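Local coordinates for Rpb7-binding protein seb1 (Schizosaccharomyces pombe 972h-, PDB 5MDT), which probably drives transcription termination by binding RNA polymerase II, through its CTD-interacting domain, and nascent RNA, at residues 48-51 with 52-56. Numbering follows the deposited sequence.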
loop_
_atom_site.group_PDB
_atom_site.type_symbol
_atom_site.label_atom_id
_atom_site.label_comp_id
_atom_site.label_asym_id
_atom_site.label_seq_id
_atom_site.Cartn_x
_atom_site.Cartn_y
_atom_site.Cartn_z
ATOM N N TYR A 48 -0.671 -3.128 -7.156
ATOM C CA TYR A 48 -0.620 -4.579 -7.018
ATOM C C TYR A 48 0.310 -5.158 -8.102
ATOM O O TYR A 48 1.213 -5.923 -7.778
ATOM C CB TYR A 48 -2.046 -5.165 -7.145
ATOM C CG TYR A 48 -2.086 -6.686 -7.133
ATOM C CD1 TYR A 48 -2.053 -7.397 -5.934
ATOM C CD2 TYR A 48 -2.037 -7.411 -8.320
ATOM C CE1 TYR A 48 -2.076 -8.796 -5.918
ATOM C CE2 TYR A 48 -2.087 -8.807 -8.321
ATOM C CZ TYR A 48 -2.085 -9.494 -7.118
ATOM O OH TYR A 48 -2.120 -10.869 -7.156
ATOM N N LYS A 49 0.137 -4.736 -9.369
ATOM C CA LYS A 49 0.960 -5.265 -10.487
ATOM C C LYS A 49 2.438 -4.911 -10.284
ATOM O O LYS A 49 3.307 -5.789 -10.408
ATOM C CB LYS A 49 0.465 -4.722 -11.830
ATOM C CG LYS A 49 -0.849 -5.402 -12.225
ATOM C CD LYS A 49 -1.489 -4.761 -13.485
ATOM C CE LYS A 49 -0.734 -4.889 -14.792
ATOM N NZ LYS A 49 -0.504 -6.281 -15.183
ATOM N N TYR A 50 2.714 -3.675 -9.871
ATOM C CA TYR A 50 4.104 -3.283 -9.610
ATOM C C TYR A 50 4.698 -4.115 -8.486
ATOM O O TYR A 50 5.787 -4.669 -8.658
ATOM C CB TYR A 50 4.208 -1.772 -9.267
ATOM C CG TYR A 50 5.604 -1.399 -8.786
ATOM C CD1 TYR A 50 6.674 -1.322 -9.674
ATOM C CD2 TYR A 50 5.858 -1.158 -7.435
ATOM C CE1 TYR A 50 7.968 -1.021 -9.234
ATOM C CE2 TYR A 50 7.157 -0.892 -6.980
ATOM C CZ TYR A 50 8.200 -0.809 -7.888
ATOM O OH TYR A 50 9.490 -0.561 -7.495
ATOM N N ALA A 51 3.996 -4.212 -7.326
ATOM C CA ALA A 51 4.549 -4.960 -6.178
ATOM C C ALA A 51 4.864 -6.407 -6.529
ATOM O O ALA A 51 5.900 -6.940 -6.137
ATOM C CB ALA A 51 3.579 -4.921 -5.019
ATOM N N LYS A 52 4.000 -7.026 -7.316
ATOM C CA LYS A 52 4.196 -8.448 -7.649
ATOM C C LYS A 52 5.348 -8.651 -8.629
ATOM O O LYS A 52 6.076 -9.623 -8.486
ATOM C CB LYS A 52 2.878 -9.011 -8.217
ATOM C CG LYS A 52 1.749 -9.142 -7.171
ATOM C CD LYS A 52 2.005 -10.226 -6.077
ATOM C CE LYS A 52 1.798 -11.618 -6.620
ATOM N NZ LYS A 52 2.126 -12.694 -5.625
ATOM N N ARG A 53 5.568 -7.721 -9.587
ATOM C CA ARG A 53 6.667 -7.909 -10.563
ATOM C C ARG A 53 7.999 -7.356 -10.103
ATOM O O ARG A 53 9.028 -7.697 -10.674
ATOM C CB ARG A 53 6.320 -7.299 -11.941
ATOM C CG ARG A 53 6.352 -5.768 -11.996
ATOM C CD ARG A 53 5.904 -5.226 -13.362
ATOM N NE ARG A 53 6.215 -3.793 -13.454
ATOM C CZ ARG A 53 5.324 -2.815 -13.337
ATOM N NH1 ARG A 53 4.033 -3.084 -13.233
ATOM N NH2 ARG A 53 5.724 -1.545 -13.394
ATOM N N ALA A 54 7.982 -6.467 -9.119
ATOM C CA ALA A 54 9.179 -5.764 -8.686
ATOM C C ALA A 54 10.311 -6.656 -8.203
ATOM O O ALA A 54 10.043 -7.746 -7.690
ATOM C CB ALA A 54 8.810 -4.737 -7.612
ATOM N N PRO A 55 11.592 -6.227 -8.351
ATOM C CA PRO A 55 12.705 -7.026 -7.793
ATOM C C PRO A 55 12.491 -7.299 -6.294
ATOM O O PRO A 55 11.798 -6.526 -5.628
ATOM C CB PRO A 55 13.907 -6.089 -7.955
ATOM C CG PRO A 55 13.568 -5.257 -9.132
ATOM C CD PRO A 55 12.098 -4.979 -8.961
ATOM N N VAL A 56 13.120 -8.362 -5.745
ATOM C CA VAL A 56 12.967 -8.743 -4.329
ATOM C C VAL A 56 13.346 -7.621 -3.354
ATOM O O VAL A 56 12.735 -7.490 -2.290
ATOM C CB VAL A 56 13.708 -10.064 -3.985
ATOM C CG1 VAL A 56 13.167 -11.236 -4.815
ATOM C CG2 VAL A 56 15.214 -9.926 -4.154
#
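The C-terminal end of helix 40-53 in this all-helical CTD-interacting domain joins Y48, Y50 and their neighbours to K52, R53 and A54, and shows how i to i+3 and i+4 spacing brings side chains together as a helix ends. The backbone bonds run K52 N to Y48 O at 3.0 Å, R53 N to K49 O at 3.1 Å and A54 N to Y50 O at 2.9 Å; R53 N also makes a weak bond to Y50 O, so that carbonyl receives two N-H groups. A54 is the first residue to leave helical angles (psi 151°), and K59 NZ hydrogen-bonds A51 O at this helix end.

On one flank the Y48 ring, CG anti to the backbone N (chi1 175°), presents a face to K52. K52 CG sits 4.0 Å from the Y48 ring centroid, a CH-pi contact, and the lysine chain, bent at chi2 and chi3, runs on so that CE passes near Y48 OH. With an alanine at Y48, the K52 methylenes would probably lose this aromatic face and that chain be freer to turn, and the packing on I102 and L106 of helix 92-113 would go too.

Within the helical bundle of the domain, Y48 thus meets helix 92-113, while Y50 packs on L11 and L14 of helix 4-16 and A62 of helix 59-79. The Y50 ring is used on both face and edge. Over its face lies A54 CB, 4.2 Å from the Y50 ring centroid, a second CH-pi contact, whereas R53 NH2 comes to the edge, in the ring plane, 3.8 Å from Y50 CD1. Ring and guanidinium planes stand 81° apart. The guanidinium lays its own face over Y50 CA, with R53 NH1 3.6 Å from that atom, and its NE forms a salt bridge with E15, tying the end of this helix to helix 4-16.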